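Local coordinates for FAD-dependent oxidoreductase (PDB 3M9V), which is a flavin-dependent oxidoreductase of the acyl-CoA dehydrogenase family, probably acting on a dTDP-linked sugar in the biosynthesis of D-kijanose, at residues Lys146-Thr154 and Trp163-Leu171; Thr205-Asn213 and Val225-Pro233. All coordinates share one frame; numbering follows the deposited sequence.

Overall arrangement
Both interactions belong to one beta-sheet, in the middle domain of an acyl-CoA dehydrogenase fold, and they illustrate how one sheet is assembled from antiparallel pairs whose partners lie close in sequence. Interaction 1 (146-154 with 163-171) closes before interaction 2 (205-213 with 225-233) opens, and their centres lie about 10 Å apart. Strands 163-172 and 225-234 run side by side, antiparallel, and so join the two contacts. Across that seam, R168 forms a salt bridge with D226, and T170 probably hydrogen-bonds to the same carboxylate. Interaction 1 approaches the dTDP and flavin sites more closely, whereas interaction 2 carries the sheet outward to strand 208-210.

Interaction 1 of 2, residues Lys146-Thr154 and Trp163-Leu171; sequences KDHHTAVTT and WLLSGRKTL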
ATOM      1  N   LYS A 146       1.472 -31.365  10.886  1.00 32.52           N
ATOM      2  CA  LYS A 146       0.943 -30.598  12.005  1.00 33.30           C
ATOM      3  C   LYS A 146      -0.081 -31.360  12.834  1.00 32.75           C
ATOM      4  O   LYS A 146      -1.087 -31.847  12.302  1.00 29.72           O
ATOM      5  CB  LYS A 146       0.307 -29.295  11.506  1.00 35.29           C
ATOM      6  CG  LYS A 146      -0.424 -28.531  12.625  1.00 36.13           C
ATOM      7  CD  LYS A 146      -0.303 -27.029  12.457  1.00 46.22           C
ATOM      8  CE  LYS A 146      -1.433 -26.282  13.157  1.00 49.40           C
ATOM      9  NZ  LYS A 146      -2.188 -25.612  12.060  1.00 50.30           N
ATOM     10  N   ASP A 147       0.201 -31.444  14.130  1.00 30.62           N
ATOM     11  CA  ASP A 147      -0.709 -32.076  15.065  1.00 32.20           C
ATOM     12  C   ASP A 147      -2.041 -31.356  15.110  1.00 33.51           C
ATOM     13  O   ASP A 147      -2.068 -30.135  15.153  1.00 33.54           O
ATOM     14  CB  ASP A 147      -0.100 -32.105  16.464  1.00 32.92           C
ATOM     15  CG  ASP A 147       0.788 -33.304  16.666  1.00 35.11           C
ATOM     16  OD1 ASP A 147       0.779 -34.212  15.809  1.00 33.21           O
ATOM     17  OD2 ASP A 147       1.520 -33.316  17.674  1.00 37.93           O
ATOM     18  N   HIS A 148      -3.137 -32.106  15.079  1.00 35.11           N
ATOM     19  CA  HIS A 148      -4.445 -31.586  15.453  1.00 38.31           C
ATOM     20  C   HIS A 148      -4.464 -31.106  16.912  1.00 41.57           C
ATOM     21  O   HIS A 148      -3.700 -31.595  17.742  1.00 41.21           O
ATOM     22  CB  HIS A 148      -5.465 -32.706  15.271  1.00 37.69           C
ATOM     23  CG  HIS A 148      -6.875 -32.287  15.542  1.00 42.07           C
ATOM     24  ND1 HIS A 148      -7.756 -31.951  14.535  1.00 41.72           N
ATOM     25  CD2 HIS A 148      -7.554 -32.137  16.705  1.00 42.06           C
ATOM     26  CE1 HIS A 148      -8.923 -31.627  15.065  1.00 44.97           C
ATOM     27  NE2 HIS A 148      -8.827 -31.736  16.379  1.00 46.01           N
ATOM     28  N   HIS A 149      -5.333 -30.169  17.283  1.00 45.63           N
ATOM     29  CA  HIS A 149      -5.184 -29.558  18.612  1.00 48.76           C
ATOM     30  C   HIS A 149      -5.485 -30.513  19.773  1.00 49.60           C
ATOM     31  O   HIS A 149      -4.902 -30.411  20.853  1.00 50.43           O
ATOM     32  CB  HIS A 149      -5.941 -28.227  18.714  1.00 49.10           C
ATOM     33  CG  HIS A 149      -7.430 -28.369  18.690  1.00 53.84           C
ATOM     34  ND1 HIS A 149      -8.164 -28.686  19.813  1.00 59.68           N
ATOM     35  CD2 HIS A 149      -8.320 -28.259  17.674  1.00 57.70           C
ATOM     36  CE1 HIS A 149      -9.446 -28.753  19.495  1.00 60.08           C
ATOM     37  NE2 HIS A 149      -9.567 -28.496  18.204  1.00 59.21           N
ATOM     38  N   THR A 150      -6.359 -31.488  19.545  1.00 50.22           N
ATOM     39  CA  THR A 150      -6.651 -32.506  20.556  1.00 50.60           C
ATOM     40  C   THR A 150      -5.576 -33.561  20.839  1.00 49.45           C
ATOM     41  O   THR A 150      -5.806 -34.412  21.700  1.00 50.40           O
ATOM     42  CB  THR A 150      -7.906 -33.332  20.208  1.00 50.85           C
ATOM     43  OG1 THR A 150      -7.585 -34.262  19.163  1.00 52.57           O
ATOM     44  CG2 THR A 150      -9.086 -32.452  19.794  1.00 52.47           C
ATOM     45  N   ALA A 151      -4.426 -33.533  20.168  1.00 47.29           N
ATOM     46  CA  ALA A 151      -3.525 -34.688  20.154  1.00 44.84           C
ATOM     47  C   ALA A 151      -2.060 -34.328  19.989  1.00 43.23           C
ATOM     48  O   ALA A 151      -1.731 -33.408  19.249  1.00 43.85           O
ATOM     49  CB  ALA A 151      -3.899 -35.652  19.034  1.00 44.55           C
ATOM     50  N   VAL A 152      -1.169 -35.062  20.644  1.00 40.79           N
ATOM     51  CA  VAL A 152       0.250 -34.975  20.326  1.00 39.51           C
ATOM     52  C   VAL A 152       0.766 -36.312  19.780  1.00 39.59           C
ATOM     53  O   VAL A 152       0.795 -37.318  20.493  1.00 39.19           O
ATOM     54  CB  VAL A 152       1.069 -34.504  21.532  1.00 40.47           C
ATOM     55  CG1 VAL A 152       0.539 -35.176  22.791  1.00 43.48           C
ATOM     56  CG2 VAL A 152       2.552 -34.761  21.326  1.00 39.30           C
ATOM     57  N   THR A 153       1.175 -36.334  18.513  1.00 36.04           N
ATOM     58  CA  THR A 153       1.347 -37.609  17.831  1.00 32.71           C
ATOM     59  C   THR A 153       2.628 -38.246  18.357  1.00 33.96           C
ATOM     60  O   THR A 153       3.712 -37.685  18.205  1.00 33.31           O
ATOM     61  CB  THR A 153       1.418 -37.414  16.307  1.00 33.01           C
ATOM     62  OG1 THR A 153       0.150 -36.939  15.847  1.00 25.63           O
ATOM     63  CG2 THR A 153       1.753 -38.729  15.599  1.00 30.14           C
ATOM     64  N   THR A 154       2.510 -39.428  18.961  1.00 32.96           N
ATOM     65  CA  THR A 154       3.634 -40.023  19.691  1.00 33.18           C
ATOM     66  C   THR A 154       3.867 -41.469  19.263  1.00 31.74           C
ATOM     67  O   THR A 154       2.929 -42.193  18.930  1.00 32.25           O
ATOM     68  CB  THR A 154       3.379 -39.971  21.219  1.00 32.31           C
ATOM     69  OG1 THR A 154       2.125 -40.597  21.488  1.00 40.07           O
ATOM     70  CG2 THR A 154       3.126 -38.555  21.665  1.00 35.79           C
ATOM     71  N   TRP A 163       7.035 -50.384  17.083  1.00 29.10           N
ATOM     72  CA  TRP A 163       6.380 -49.206  17.667  1.00 29.59           C
ATOM     73  C   TRP A 163       4.873 -49.176  17.411  1.00 28.12           C
ATOM     74  O   TRP A 163       4.348 -49.871  16.542  1.00 26.12           O
ATOM     75  CB  TRP A 163       6.902 -47.903  17.032  1.00 30.50           C
ATOM     76  CG  TRP A 163       8.397 -47.761  17.022  1.00 34.10           C
ATOM     77  CD1 TRP A 163       9.267 -48.248  16.084  1.00 39.49           C
ATOM     78  CD2 TRP A 163       9.189 -47.059  17.987  1.00 35.86           C
ATOM     79  NE1 TRP A 163      10.558 -47.908  16.426  1.00 43.09           N
ATOM     80  CE2 TRP A 163      10.537 -47.174  17.583  1.00 41.66           C
ATOM     81  CE3 TRP A 163       8.887 -46.348  19.153  1.00 36.94           C
ATOM     82  CZ2 TRP A 163      11.591 -46.602  18.304  1.00 40.65           C
ATOM     83  CZ3 TRP A 163       9.929 -45.793  19.873  1.00 43.90           C
ATOM     84  CH2 TRP A 163      11.265 -45.912  19.437  1.00 40.89           C
ATOM     85  N   LEU A 164       4.207 -48.315  18.164  1.00 25.84           N
ATOM     86  CA  LEU A 164       2.783 -48.090  18.021  1.00 29.68           C
ATOM     87  C   LEU A 164       2.654 -46.567  17.948  1.00 28.83           C
ATOM     88  O   LEU A 164       3.271 -45.826  18.722  1.00 28.89           O
ATOM     89  CB  LEU A 164       1.962 -48.656  19.189  1.00 28.13           C
ATOM     90  CG  LEU A 164       2.066 -50.181  19.369  1.00 32.40           C
ATOM     91  CD1 LEU A 164       1.518 -50.581  20.736  1.00 32.61           C
ATOM     92  CD2 LEU A 164       1.236 -50.834  18.282  1.00 27.91           C
ATOM     93  N   LEU A 165       1.861 -46.123  16.983  1.00 27.81           N
ATOM     94  CA  LEU A 165       1.784 -44.705  16.648  1.00 27.45           C
ATOM     95  C   LEU A 165       0.369 -44.276  17.012  1.00 27.86           C
ATOM     96  O   LEU A 165      -0.607 -44.876  16.534  1.00 25.67           O
ATOM     97  CB  LEU A 165       2.060 -44.502  15.154  1.00 26.46           C
ATOM     98  CG  LEU A 165       1.830 -43.101  14.568  1.00 27.08           C
ATOM     99  CD1 LEU A 165       2.790 -42.072  15.199  1.00 23.64           C
ATOM    100  CD2 LEU A 165       2.000 -43.151  13.057  1.00 26.73           C
ATOM    101  N   SER A 166       0.237 -43.255  17.853  1.00 26.48           N
ATOM    102  CA  SER A 166      -1.082 -42.670  18.077  0.50 28.13           C
ATOM    103  C   SER A 166      -1.088 -41.153  17.928  1.00 28.47           C
ATOM    104  O   SER A 166      -0.134 -40.470  18.307  1.00 31.31           O
ATOM    105  CB  SER A 166      -1.606 -43.032  19.469  0.50 27.92           C
ATOM    106  OG  SER A 166      -1.967 -44.400  19.541  0.50 25.22           O
ATOM    107  N   GLY A 167      -2.191 -40.621  17.428  1.00 29.99           N
ATOM    108  CA  GLY A 167      -2.297 -39.173  17.307  1.00 27.74           C
ATOM    109  C   GLY A 167      -3.216 -38.851  16.144  1.00 26.33           C
ATOM    110  O   GLY A 167      -4.085 -39.637  15.757  1.00 21.08           O
ATOM    111  N   ARG A 168      -3.025 -37.649  15.618  1.00 26.56           N
ATOM    112  CA  ARG A 168      -3.859 -37.163  14.533  1.00 28.30           C
ATOM    113  C   ARG A 168      -3.135 -35.988  13.900  1.00 27.81           C
ATOM    114  O   ARG A 168      -2.616 -35.125  14.612  1.00 27.28           O
ATOM    115  CB  ARG A 168      -5.271 -36.833  15.003  1.00 28.57           C
ATOM    116  CG  ARG A 168      -5.725 -35.473  14.570  1.00 38.38           C
ATOM    117  CD  ARG A 168      -6.962 -35.512  13.715  1.00 40.92           C
ATOM    118  NE  ARG A 168      -8.202 -35.626  14.467  1.00 43.71           N
ATOM    119  CZ  ARG A 168      -9.390 -35.183  14.053  1.00 44.14           C
ATOM    120  NH1 ARG A 168      -9.541 -34.522  12.918  1.00 41.86           N
ATOM    121  NH2 ARG A 168     -10.461 -35.381  14.799  1.00 40.77           N
ATOM    122  N   LYS A 169      -3.043 -35.986  12.572  1.00 26.39           N
ATOM    123  CA  LYS A 169      -2.393 -34.850  11.914  1.00 26.65           C
ATOM    124  C   LYS A 169      -3.448 -34.147  11.065  1.00 25.43           C
ATOM    125  O   LYS A 169      -4.432 -34.739  10.622  1.00 24.77           O
ATOM    126  CB  LYS A 169      -1.232 -35.295  11.018  1.00 25.59           C
ATOM    127  CG  LYS A 169      -0.051 -35.885  11.771  1.00 26.96           C
ATOM    128  CD  LYS A 169       0.721 -34.807  12.544  1.00 27.90           C
ATOM    129  CE  LYS A 169       2.074 -35.308  13.041  1.00 26.88           C
ATOM    130  NZ  LYS A 169       2.646 -34.308  14.006  1.00 25.02           N
ATOM    131  N   THR A 170      -3.239 -32.859  10.841  1.00 26.00           N
ATOM    132  CA  THR A 170      -4.250 -32.070  10.172  1.00 25.59           C
ATOM    133  C   THR A 170      -3.686 -31.500   8.877  1.00 26.08           C
ATOM    134  O   THR A 170      -2.469 -31.456   8.705  1.00 27.34           O
ATOM    135  CB  THR A 170      -4.766 -30.981  11.122  1.00 27.44           C
ATOM    136  OG1 THR A 170      -5.925 -30.399  10.516  1.00 30.64           O
ATOM    137  CG2 THR A 170      -3.688 -29.968  11.444  1.00 20.79           C
ATOM    138  N   LEU A 171      -4.558 -31.103   7.954  1.00 25.30           N
ATOM    139  CA  LEU A 171      -4.140 -30.390   6.753  1.00 23.57           C
ATOM    140  C   LEU A 171      -3.203 -31.243   5.916  1.00 23.68           C
ATOM    141  O   LEU A 171      -2.156 -30.774   5.460  1.00 22.64           O
ATOM    142  CB  LEU A 171      -3.562 -28.998   7.053  1.00 23.87           C
ATOM    143  CG  LEU A 171      -4.495 -28.016   7.772  1.00 24.18           C
ATOM    144  CD1 LEU A 171      -3.824 -26.641   7.979  1.00 29.41           C
ATOM    145  CD2 LEU A 171      -5.862 -27.822   7.114  1.00 26.31           C
TER
HETATM  146  O   HOH W   1       0.296 -31.726   8.192  1.00 31.38           O
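The guanidinium of R168 lies flat on one face of the H148 ring, centres 3.9 Å apart and planes inclined by 26°, while T150 CA sits at the ring's edge, in plane. H148 holds CG anti to its own N (chi1 -177°), bringing the imidazole alongside the arginine. The two stacked groups share an anion: R168 NH1 forms a salt bridge with D226, and H148 ND1 hydrogen-bonds to the same carboxylate.

The D147 carboxylate is gripped through OD1 from opposite faces. K169 NZ meets D147 OD1 at 2.6 Å in a salt bridge, and T153 OG1 bonds to D147 OD1 at 2.8 Å. T153 N binds D147 OD2, fixing the carboxylate's rotation. K169 NZ also hydrogen-bonds to I145 O.

T170 N bonds to K146 O (2.8 Å) at one end and T154 N to S166 O (2.9 Å) at the other. Between them a type I turn from H148 to A151 interrupts regular pairing, yet H148 N bonds to R168 O, and T153 OG1 accepts from R168 N at 3.3 Å, linking D147 to the strand. The arrangement is an antiparallel strand pair broken by a short loop excursion, within the beta-domain of the acyl-CoA dehydrogenase fold.

Interaction 2 of 2, residues Thr205-Asn213 and Val225-Pro233; sequences TPGFTVLDN and VDIVFDDCP
F208 and F229 meet rim to rim, CE1 of F208 lying 3.4 Å from CE1 of F229, with planes only 17° apart and neither ring over the other's face. Having CG anti to the backbone N of F208 (chi1 -176°) sets its ring beside F229 and lets CE1 touch CB of I227 at 4.0 Å. Replacing F208 with alanine would probably open a gap beside F229 and I227 and leave the F229 edge without its aromatic neighbour. Farther along this face, V210 CG2 packs on I227 CG2. Beyond it V210 CG1 touches V225 CG2, the two side chains crossing at about a right angle.

The backbone sets this register as an antiparallel pair in the middle-domain sheet of the acyl-CoA dehydrogenase fold: T209 and V228 exchange both their N-H...O bonds, with V228 N 2.8 Å from T209 O, and L211 N bonds to D226 O. T209 and V228 share the other face, where L211 CG reaches V228 CG2 at 3.9 Å. N213 closes one end: its OD1 takes D226 N in the amide plane, on a lone pair, at 3.0 Å.

At the far end G207 O accepts from D230 N, and T205 CG2 lies 3.6 Å from C232 CB. Outside the pair, V201 touches both phenylalanines, the rings of F181 and F208 meet with planes at about 55°, and D231 and C232 both face L165 in a G1 beta bulge.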
ATOM      1  N   THR A 205      -2.438 -49.936   7.037  1.00 32.34           N
ATOM      2  CA  THR A 205      -2.046 -50.241   8.415  1.00 31.00           C
ATOM      3  C   THR A 205      -3.244 -50.189   9.350  1.00 30.47           C
ATOM      4  O   THR A 205      -4.070 -49.287   9.267  1.00 28.96           O
ATOM      5  CB  THR A 205      -1.024 -49.191   8.891  1.00 30.80           C
ATOM      6  OG1 THR A 205       0.116 -49.245   8.024  1.00 31.68           O
ATOM      7  CG2 THR A 205      -0.605 -49.369  10.350  1.00 31.43           C
ATOM      8  N   PRO A 206      -3.352 -51.149  10.282  1.00 30.90           N
ATOM      9  CA  PRO A 206      -4.509 -51.182  11.177  1.00 28.67           C
ATOM     10  C   PRO A 206      -4.524 -49.944  12.082  1.00 26.08           C
ATOM     11  O   PRO A 206      -3.456 -49.494  12.509  1.00 25.20           O
ATOM     12  CB  PRO A 206      -4.247 -52.421  12.051  1.00 29.36           C
ATOM     13  CG  PRO A 206      -3.169 -53.187  11.361  1.00 30.02           C
ATOM     14  CD  PRO A 206      -2.372 -52.212  10.562  1.00 31.40           C
ATOM     15  N   GLY A 207      -5.690 -49.420  12.437  1.00 22.74           N
ATOM     16  CA  GLY A 207      -5.698 -48.202  13.245  1.00 25.54           C
ATOM     17  C   GLY A 207      -5.580 -46.880  12.492  1.00 26.38           C
ATOM     18  O   GLY A 207      -5.716 -45.806  13.085  1.00 25.73           O
ATOM     19  N   PHE A 208      -5.346 -46.957  11.186  1.00 26.83           N
ATOM     20  CA  PHE A 208      -5.065 -45.790  10.341  1.00 28.69           C
ATOM     21  C   PHE A 208      -6.345 -45.363   9.636  1.00 29.59           C
ATOM     22  O   PHE A 208      -6.911 -46.154   8.887  1.00 28.78           O
ATOM     23  CB  PHE A 208      -3.999 -46.064   9.272  1.00 27.18           C
ATOM     24  CG  PHE A 208      -3.645 -44.834   8.465  1.00 32.47           C
ATOM     25  CD1 PHE A 208      -3.088 -43.722   9.078  1.00 35.76           C
ATOM     26  CD2 PHE A 208      -3.922 -44.761   7.111  1.00 29.55           C
ATOM     27  CE1 PHE A 208      -2.780 -42.581   8.351  1.00 36.95           C
ATOM     28  CE2 PHE A 208      -3.617 -43.629   6.375  1.00 31.37           C
ATOM     29  CZ  PHE A 208      -3.054 -42.534   6.996  1.00 32.17           C
ATOM     30  N   THR A 209      -6.821 -44.145   9.874  1.00 28.86           N
ATOM     31  CA  THR A 209      -7.994 -43.660   9.138  1.00 30.65           C
ATOM     32  C   THR A 209      -7.708 -42.338   8.424  1.00 29.66           C
ATOM     33  O   THR A 209      -7.106 -41.447   9.028  1.00 26.22           O
ATOM     34  CB  THR A 209      -9.176 -43.350  10.087  1.00 31.92           C
ATOM     35  OG1 THR A 209      -9.409 -44.478  10.937  1.00 33.82           O
ATOM     36  CG2 THR A 209     -10.436 -43.134   9.256  1.00 32.04           C
ATOM     37  N   VAL A 210      -8.126 -42.233   7.163  1.00 28.82           N
ATOM     38  CA  VAL A 210      -8.177 -40.949   6.459  1.00 28.02           C
ATOM     39  C   VAL A 210      -9.551 -40.303   6.538  1.00 28.59           C
ATOM     40  O   VAL A 210     -10.500 -40.931   6.088  1.00 27.05           O
ATOM     41  CB  VAL A 210      -7.800 -41.136   4.989  1.00 27.78           C
ATOM     42  CG1 VAL A 210      -7.954 -39.813   4.217  1.00 27.69           C
ATOM     43  CG2 VAL A 210      -6.368 -41.664   4.927  1.00 24.89           C
ATOM     44  N   LEU A 211      -9.678 -39.103   7.108  1.00 28.81           N
ATOM     45  CA  LEU A 211     -11.015 -38.541   7.308  1.00 30.24           C
ATOM     46  C   LEU A 211     -11.399 -37.786   6.041  1.00 30.56           C
ATOM     47  O   LEU A 211     -10.624 -37.728   5.084  1.00 28.94           O
ATOM     48  CB  LEU A 211     -11.078 -37.601   8.510  1.00 30.12           C
ATOM     49  CG  LEU A 211     -10.667 -38.124   9.891  1.00 33.15           C
ATOM     50  CD1 LEU A 211     -10.886 -37.021  10.947  1.00 33.34           C
ATOM     51  CD2 LEU A 211     -11.462 -39.366  10.274  1.00 34.20           C
ATOM     52  N   ASP A 212     -12.592 -37.210   6.016  1.00 30.37           N
ATOM     53  CA  ASP A 212     -13.072 -36.633   4.767  1.00 30.19           C
ATOM     54  C   ASP A 212     -13.687 -35.299   5.150  1.00 30.61           C
ATOM     55  O   ASP A 212     -14.854 -35.055   4.854  1.00 30.64           O
ATOM     56  CB  ASP A 212     -14.138 -37.529   4.146  1.00 31.90           C
ATOM     57  CG  ASP A 212     -14.747 -36.917   2.899  1.00 36.25           C
ATOM     58  OD1 ASP A 212     -14.050 -36.176   2.188  1.00 37.93           O
ATOM     59  OD2 ASP A 212     -15.926 -37.172   2.584  1.00 44.43           O
ATOM     60  N   ASN A 213     -12.884 -34.487   5.827  1.00 28.55           N
ATOM     61  CA  ASN A 213     -13.321 -33.311   6.563  1.00 30.30           C
ATOM     62  C   ASN A 213     -12.722 -31.990   6.061  1.00 29.53           C
ATOM     63  O   ASN A 213     -12.709 -31.013   6.795  1.00 30.34           O
ATOM     64  CB  ASN A 213     -12.952 -33.467   8.039  1.00 28.96           C
ATOM     65  CG  ASN A 213     -11.455 -33.402   8.267  1.00 30.96           C
ATOM     66  OD1 ASN A 213     -10.653 -33.992   7.537  1.00 29.09           O
ATOM     67  ND2 ASN A 213     -11.062 -32.671   9.297  1.00 36.43           N
ATOM     68  N   VAL A 225      -7.054 -33.121   4.162  1.00 22.66           N
ATOM     69  CA  VAL A 225      -7.902 -33.653   5.217  1.00 21.29           C
ATOM     70  C   VAL A 225      -7.068 -34.034   6.424  1.00 20.90           C
ATOM     71  O   VAL A 225      -5.849 -33.936   6.386  1.00 22.95           O
ATOM     72  CB  VAL A 225      -8.648 -34.899   4.741  1.00 22.47           C
ATOM     73  CG1 VAL A 225      -9.580 -34.563   3.560  1.00 24.09           C
ATOM     74  CG2 VAL A 225      -7.667 -36.044   4.428  1.00 22.34           C
ATOM     75  N   ASP A 226      -7.736 -34.469   7.484  1.00 22.01           N
ATOM     76  CA  ASP A 226      -7.087 -34.994   8.681  1.00 23.39           C
ATOM     77  C   ASP A 226      -6.824 -36.499   8.625  1.00 24.27           C
ATOM     78  O   ASP A 226      -7.569 -37.212   7.954  1.00 23.61           O
ATOM     79  CB  ASP A 226      -8.009 -34.728   9.857  1.00 21.99           C
ATOM     80  CG  ASP A 226      -7.860 -33.315  10.379  1.00 30.03           C
ATOM     81  OD1 ASP A 226      -7.562 -32.377   9.602  1.00 30.11           O
ATOM     82  OD2 ASP A 226      -7.988 -33.164  11.607  1.00 29.20           O
ATOM     83  N   ILE A 227      -5.771 -36.985   9.292  1.00 23.65           N
ATOM     84  CA  ILE A 227      -5.560 -38.442   9.312  1.00 23.37           C
ATOM     85  C   ILE A 227      -5.335 -38.874  10.768  1.00 24.62           C
ATOM     86  O   ILE A 227      -4.755 -38.119  11.547  1.00 21.69           O
ATOM     87  CB  ILE A 227      -4.405 -38.900   8.419  1.00 21.27           C
ATOM     88  CG1 ILE A 227      -3.075 -38.332   8.936  1.00 17.12           C
ATOM     89  CG2 ILE A 227      -4.690 -38.606   6.925  1.00 21.45           C
ATOM     90  CD1 ILE A 227      -1.922 -38.589   8.019  1.00 24.24           C
ATOM     91  N   VAL A 228      -5.825 -40.054  11.141  1.00 26.06           N
ATOM     92  CA  VAL A 228      -5.887 -40.480  12.541  1.00 25.96           C
ATOM     93  C   VAL A 228      -5.159 -41.803  12.758  1.00 26.88           C
ATOM     94  O   VAL A 228      -5.268 -42.710  11.925  1.00 26.11           O
ATOM     95  CB  VAL A 228      -7.339 -40.661  12.992  1.00 28.38           C
ATOM     96  CG1 VAL A 228      -7.417 -40.888  14.501  1.00 28.36           C
ATOM     97  CG2 VAL A 228      -8.150 -39.432  12.625  1.00 26.53           C
ATOM     98  N   PHE A 229      -4.412 -41.899  13.855  1.00 24.56           N
ATOM     99  CA  PHE A 229      -3.582 -43.062  14.139  1.00 25.15           C
ATOM    100  C   PHE A 229      -4.072 -43.563  15.496  1.00 26.62           C
ATOM    101  O   PHE A 229      -4.059 -42.809  16.461  1.00 26.41           O
ATOM    102  CB  PHE A 229      -2.089 -42.737  14.249  1.00 25.01           C
ATOM    103  CG  PHE A 229      -1.611 -41.736  13.237  1.00 24.56           C
ATOM    104  CD1 PHE A 229      -1.558 -42.054  11.891  1.00 25.33           C
ATOM    105  CD2 PHE A 229      -1.201 -40.474  13.640  1.00 28.11           C
ATOM    106  CE1 PHE A 229      -1.137 -41.118  10.934  1.00 31.24           C
ATOM    107  CE2 PHE A 229      -0.791 -39.540  12.700  1.00 26.78           C
ATOM    108  CZ  PHE A 229      -0.745 -39.856  11.344  1.00 25.39           C
ATOM    109  N   ASP A 230      -4.506 -44.817  15.552  1.00 27.06           N
ATOM    110  CA  ASP A 230      -5.032 -45.424  16.784  1.00 26.96           C
ATOM    111  C   ASP A 230      -4.191 -46.688  16.968  1.00 26.42           C
ATOM    112  O   ASP A 230      -4.455 -47.734  16.359  1.00 24.43           O
ATOM    113  CB  ASP A 230      -6.530 -45.682  16.597  1.00 26.97           C
ATOM    114  CG  ASP A 230      -7.154 -46.474  17.734  1.00 36.96           C
ATOM    115  OD1 ASP A 230      -6.755 -46.269  18.904  1.00 36.99           O
ATOM    116  OD2 ASP A 230      -8.066 -47.279  17.424  1.00 40.76           O
ATOM    117  N   ASP A 231      -3.103 -46.523  17.715  1.00 25.88           N
ATOM    118  CA  ASP A 231      -2.134 -47.591  17.915  1.00 28.79           C
ATOM    119  C   ASP A 231      -1.741 -48.318  16.627  1.00 28.67           C
ATOM    120  O   ASP A 231      -1.935 -49.539  16.549  1.00 25.31           O
ATOM    121  CB  ASP A 231      -2.741 -48.626  18.877  1.00 29.28           C
ATOM    122  CG  ASP A 231      -2.698 -48.154  20.326  1.00 37.05           C
ATOM    123  OD1 ASP A 231      -1.938 -47.218  20.648  1.00 42.95           O
ATOM    124  OD2 ASP A 231      -3.427 -48.683  21.183  1.00 40.23           O
ATOM    125  N   CYS A 232      -1.225 -47.593  15.634  1.00 25.81           N
ATOM    126  CA  CYS A 232      -0.859 -48.211  14.362  1.00 25.75           C
ATOM    127  C   CYS A 232       0.485 -48.884  14.561  1.00 26.30           C
ATOM    128  O   CYS A 232       1.451 -48.237  14.956  1.00 27.34           O
ATOM    129  CB  CYS A 232      -0.678 -47.183  13.237  1.00 25.84           C
ATOM    130  SG  CYS A 232      -2.221 -46.293  12.904  1.00 27.17           S
ATOM    131  N   PRO A 233       0.555 -50.187  14.268  1.00 27.46           N
ATOM    132  CA  PRO A 233       1.825 -50.880  14.428  1.00 28.09           C
ATOM    133  C   PRO A 233       2.792 -50.458  13.328  1.00 28.89           C
ATOM    134  O   PRO A 233       2.473 -50.597  12.150  1.00 27.67           O
ATOM    135  CB  PRO A 233       1.422 -52.353  14.238  1.00 28.51           C
ATOM    136  CG  PRO A 233       0.184 -52.269  13.371  1.00 28.68           C
ATOM    137  CD  PRO A 233      -0.550 -51.130  14.025  1.00 26.02           C
TER